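Proton-dependent oligopeptide transporter family protein (Xanthomonas campestris, PDB 6EI3) probably carries peptides across the membrane in a proton-coupled manner, as a transporter of the POT family in the major facilitator superfamily. Local coordinates at residues I24-F28 and I159-L163; A45-H49 and L449-V453. The contacts are given in a common frame with arbitrary orientation. Where two conformers were deposited one is given. Residue numbers count along the deposited sequence, not the author numbering.

Interaction 1: residues I24-F28 and I159-L163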
loop_
_atom_site.group_PDB
_atom_site.type_symbol
_atom_site.label_atom_id
_atom_site.label_comp_id
_atom_site.label_asym_id
_atom_site.label_seq_id
_atom_site.Cartn_x
_atom_site.Cartn_y
_atom_site.Cartn_z
ATOM N N ILE A 24 0.697 -11.657 11.433
ATOM C CA ILE A 24 1.043 -13.026 11.860
ATOM C C ILE A 24 1.032 -13.988 10.676
ATOM O O ILE A 24 1.387 -15.151 10.841
ATOM C CB ILE A 24 0.182 -13.600 13.022
ATOM C CG1 ILE A 24 -1.325 -13.583 12.694
ATOM C CG2 ILE A 24 0.487 -12.913 14.315
ATOM C CD1 ILE A 24 -2.116 -14.782 13.204
ATOM N N LEU A 25 0.587 -13.533 9.501
ATOM C CA LEU A 25 0.413 -14.420 8.348
ATOM C C LEU A 25 1.673 -15.230 7.964
ATOM O O LEU A 25 1.581 -16.448 7.821
ATOM C CB LEU A 25 -0.157 -13.655 7.122
ATOM C CG LEU A 25 -0.515 -14.521 5.869
ATOM C CD1 LEU A 25 -1.512 -15.653 6.236
ATOM C CD2 LEU A 25 -1.151 -13.652 4.766
ATOM N N VAL A 26 2.824 -14.566 7.781
ATOM C CA VAL A 26 4.072 -15.237 7.404
ATOM C C VAL A 26 4.575 -16.191 8.521
ATOM O O VAL A 26 4.940 -17.330 8.221
ATOM C CB VAL A 26 5.132 -14.214 6.931
ATOM C CG1 VAL A 26 6.500 -14.865 6.757
ATOM C CG2 VAL A 26 4.704 -13.611 5.602
ATOM N N GLN A 27 4.567 -15.741 9.800
ATOM C CA GLN A 27 5.005 -16.591 10.905
ATOM C C GLN A 27 4.094 -17.814 11.024
ATOM O O GLN A 27 4.581 -18.913 11.275
ATOM C CB GLN A 27 5.066 -15.807 12.225
ATOM C CG GLN A 27 5.682 -16.641 13.374
ATOM C CD GLN A 27 6.610 -15.871 14.280
ATOM O OE1 GLN A 27 6.564 -14.641 14.375
ATOM N NE2 GLN A 27 7.473 -16.590 14.986
ATOM N N PHE A 28 2.777 -17.644 10.807
ATOM C CA PHE A 28 1.886 -18.800 10.809
ATOM C C PHE A 28 2.242 -19.698 9.600
ATOM O O PHE A 28 2.364 -20.911 9.755
ATOM C CB PHE A 28 0.387 -18.376 10.705
ATOM C CG PHE A 28 -0.487 -19.515 10.213
ATOM C CD1 PHE A 28 -0.719 -20.632 11.012
ATOM C CD2 PHE A 28 -1.027 -19.496 8.929
ATOM C CE1 PHE A 28 -1.472 -21.712 10.533
ATOM C CE2 PHE A 28 -1.784 -20.571 8.455
ATOM C CZ PHE A 28 -2.018 -21.661 9.264
ATOM N N ILE A 159 -1.615 -10.403 19.031
ATOM C CA ILE A 159 -1.955 -11.506 18.130
ATOM C C ILE A 159 -0.774 -12.509 17.949
ATOM O O ILE A 159 -1.031 -13.702 18.057
ATOM C CB ILE A 159 -2.580 -11.018 16.788
ATOM C CG1 ILE A 159 -3.771 -10.062 17.050
ATOM C CG2 ILE A 159 -3.020 -12.204 15.925
ATOM C CD1 ILE A 159 -4.973 -10.672 17.947
ATOM N N PRO A 160 0.501 -12.091 17.795
ATOM C CA PRO A 160 1.596 -13.080 17.727
ATOM C C PRO A 160 1.745 -13.942 18.981
ATOM O O PRO A 160 2.163 -15.099 18.860
ATOM C CB PRO A 160 2.829 -12.216 17.456
ATOM C CG PRO A 160 2.266 -10.963 16.783
ATOM C CD PRO A 160 1.025 -10.724 17.588
ATOM N N LEU A 161 1.371 -13.403 20.172
ATOM C CA LEU A 161 1.392 -14.123 21.453
ATOM C C LEU A 161 0.251 -15.140 21.479
ATOM O O LEU A 161 0.444 -16.245 21.972
ATOM C CB LEU A 161 1.265 -13.166 22.663
ATOM C CG LEU A 161 2.511 -12.377 23.078
ATOM C CD1 LEU A 161 2.246 -11.607 24.351
ATOM C CD2 LEU A 161 3.713 -13.292 23.310
ATOM N N ALA A 162 -0.938 -14.769 20.937
ATOM C CA ALA A 162 -2.063 -15.707 20.798
ATOM C C ALA A 162 -1.626 -16.862 19.861
ATOM O O ALA A 162 -1.914 -18.015 20.152
ATOM C CB ALA A 162 -3.277 -14.998 20.209
ATOM N N LEU A 163 -0.919 -16.550 18.754
ATOM C CA LEU A 163 -0.427 -17.569 17.817
ATOM C C LEU A 163 0.550 -18.520 18.497
ATOM O O LEU A 163 0.388 -19.736 18.416
ATOM C CB LEU A 163 0.253 -16.924 16.571
ATOM C CG LEU A 163 0.803 -17.930 15.503
ATOM C CD1 LEU A 163 -0.318 -18.769 14.851
ATOM C CD2 LEU A 163 1.650 -17.226 14.453
#

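Interaction 2: residues A45-H49 and L449-V453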
loop_
_atom_site.group_PDB
_atom_site.type_symbol
_atom_site.label_atom_id
_atom_site.label_comp_id
_atom_site.label_asym_id
_atom_site.label_seq_id
_atom_site.Cartn_x
_atom_site.Cartn_y
_atom_site.Cartn_z
ATOM N N ALA A 45 10.322 -18.022 0.130
ATOM C CA ALA A 45 9.818 -17.375 -1.084
ATOM C C ALA A 45 8.305 -17.587 -1.220
ATOM O O ALA A 45 7.580 -16.642 -1.529
ATOM C CB ALA A 45 10.540 -17.919 -2.304
ATOM N N GLU A 46 7.829 -18.825 -0.971
ATOM C CA GLU A 46 6.411 -19.154 -1.033
ATOM C C GLU A 46 5.593 -18.358 -0.015
ATOM O O GLU A 46 4.541 -17.839 -0.381
ATOM C CB GLU A 46 6.182 -20.652 -0.882
ATOM C CG GLU A 46 4.759 -21.085 -1.211
ATOM C CD GLU A 46 4.481 -22.559 -1.018
ATOM O OE1 GLU A 46 5.389 -23.292 -0.567
ATOM O OE2 GLU A 46 3.354 -22.990 -1.340
ATOM N N ALA A 47 6.081 -18.227 1.244
ATOM C CA ALA A 47 5.365 -17.456 2.264
ATOM C C ALA A 47 5.310 -15.988 1.869
ATOM O O ALA A 47 4.248 -15.389 1.988
ATOM C CB ALA A 47 6.008 -17.623 3.640
ATOM N N LYS A 48 6.418 -15.432 1.299
ATOM C CA LYS A 48 6.460 -14.030 0.828
ATOM C C LYS A 48 5.461 -13.854 -0.332
ATOM O O LYS A 48 4.765 -12.842 -0.398
ATOM C CB LYS A 48 7.854 -13.657 0.317
ATOM C CG LYS A 48 8.904 -13.504 1.389
ATOM C CD LYS A 48 10.234 -13.200 0.726
ATOM C CE LYS A 48 11.379 -13.402 1.675
ATOM N NZ LYS A 48 12.667 -13.040 1.023
ATOM N N HIS A 49 5.404 -14.851 -1.235
ATOM C CA HIS A 49 4.534 -14.825 -2.407
ATOM C C HIS A 49 3.097 -14.648 -1.998
ATOM O O HIS A 49 2.436 -13.785 -2.546
ATOM C CB HIS A 49 4.709 -16.078 -3.279
ATOM C CG HIS A 49 4.304 -15.832 -4.693
ATOM N ND1 HIS A 49 5.185 -15.263 -5.611
ATOM C CD2 HIS A 49 3.093 -15.977 -5.277
ATOM C CE1 HIS A 49 4.491 -15.126 -6.729
ATOM N NE2 HIS A 49 3.224 -15.526 -6.571
ATOM N N LEU A 449 7.257 -9.702 -5.590
ATOM C CA LEU A 449 6.878 -10.951 -6.259
ATOM C C LEU A 449 7.826 -11.272 -7.406
ATOM O O LEU A 449 8.263 -12.421 -7.527
ATOM C CB LEU A 449 5.447 -10.885 -6.791
ATOM C CG LEU A 449 4.289 -10.795 -5.782
ATOM C CD1 LEU A 449 2.956 -11.033 -6.506
ATOM C CD2 LEU A 449 4.445 -11.839 -4.651
ATOM N N LEU A 450 8.202 -10.246 -8.203
ATOM C CA LEU A 450 9.130 -10.410 -9.332
ATOM C C LEU A 450 10.521 -10.817 -8.884
ATOM O O LEU A 450 11.148 -11.644 -9.543
ATOM C CB LEU A 450 9.180 -9.159 -10.220
ATOM C CG LEU A 450 8.038 -9.020 -11.239
ATOM C CD1 LEU A 450 8.183 -7.728 -12.055
ATOM C CD2 LEU A 450 7.958 -10.234 -12.183
ATOM N N SER A 451 10.991 -10.263 -7.743
ATOM C CA SER A 451 12.300 -10.618 -7.173
ATOM C C SER A 451 12.356 -12.091 -6.719
ATOM O O SER A 451 13.416 -12.698 -6.852
ATOM C CB SER A 451 12.692 -9.686 -6.034
ATOM O OG SER A 451 11.971 -9.994 -4.850
ATOM N N ASN A 452 11.223 -12.639 -6.209
ATOM C CA ASN A 452 11.058 -14.031 -5.762
ATOM C C ASN A 452 11.249 -15.005 -6.908
ATOM O O ASN A 452 11.780 -16.094 -6.703
ATOM C CB ASN A 452 9.644 -14.256 -5.191
ATOM C CG ASN A 452 9.505 -14.167 -3.692
ATOM O OD1 ASN A 452 10.493 -14.146 -2.942
ATOM N ND2 ASN A 452 8.251 -14.127 -3.232
ATOM N N VAL A 453 10.755 -14.633 -8.098
ATOM C CA VAL A 453 10.805 -15.442 -9.318
ATOM C C VAL A 453 12.244 -15.418 -9.846
ATOM O O VAL A 453 12.798 -16.478 -10.141
ATOM C CB VAL A 453 9.777 -14.948 -10.378
ATOM C CG1 VAL A 453 10.013 -15.612 -11.735
ATOM C CG2 VAL A 453 8.346 -15.190 -9.905
HETATM O O HOH W 1 12.632 -15.074 -0.836
#

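Interaction 1: residues I24-F28 and I159-L163
I159 opens the contact from 159-163. Its CG2 lies 3.9 Å from I24 CD1, while the end of its side chain leads away from 24-28. P160 follows. Proline has no amide hydrogen to give to the turn before, and helix 137-165 is kinked here. I24 packs against the proline: I24 CG2 lies 3.6 Å from P160 CG and 3.6 Å from P160 N. These CA atoms are also close, 5.9 Å from I24 CA to P160 CA. L161 points away and instead touches bound monoacylglycerol lipid. One turn on from I159, L163 points toward 24-28. Its CD2 sits against the first turn of the other helix, 4.2 Å from I24 CB, 4.2 Å from Q27 CG and 3.8 Å from F28 N. I24 and L163 each have 88 Å² covered by the other segment. The contact is apolar packing between two helices of the N-terminal bundle. The amide of Q27 turns elsewhere, with OE1 hydrogen-bonded to S329 OG. Helix 168-188 flanks the pair: A171 touches both I24 and L163, and the F172 ring meets the F28 ring edge-to-face. On the far side of helix 25-30, L25 and V26 rest on L51 of helix 40-60.

Interaction 2: residues A45-H49 and L449-V453
This is an antiparallel helix-helix contact between the N-terminal and C-terminal halves of the transporter. Helices 40-60 and 430-456 correspond to TM2 and TM11 of the major facilitator fold, which face each other across the domain interface. The short segments run at 157° to each other, with their axes 9.9 Å apart. N452 fills the gap at one end. It has 83 Å² covered, and its ND2 lies 3.6 Å from K48 CB. ND2 is also 3.1 Å from A45 O, but the angle is poor for a hydrogen bond. That carbonyl already accepts a bond from H49 N, at 2.8 Å. The polar link runs through a water instead. It accepts from K48 NZ at 2.8 Å and donates to N452 OD1 at 3.1 Å. N452 was deposited in two conformers, and this geometry is that of the one given. At the other end, L449 CD2 makes a CH-pi contact over one face of the H49 ring, 3.9 Å from L449 CD2 to the ring centroid. N452 ND2 lies at the edge of the same ring. I250 of helix 248-270 touches both H49 and L449. K48 packs on T312 and L315 of helix 312-317, and L449 reaches on to H52, S53 and I56.

In the fold
The segments alternate along the chain: 24-28, 45-49, 159-163, then 449-453. Interaction 1 stays within the N-terminal bundle, whereas interaction 2 joins that bundle to the C-terminal one. Their centres are about 20 Å apart. Helices 25-30 and 40-60 follow each other in sequence and bring the two contacts together, with V26 CG2 4.1 Å from A47 O. Helix 312-317 also spans them, since its L315 touches both V26 and K48. By the usual major facilitator topology, both contacts lie in the periplasmic half of the membrane. Close packing of the two bundles there would be consistent with an inward-facing state.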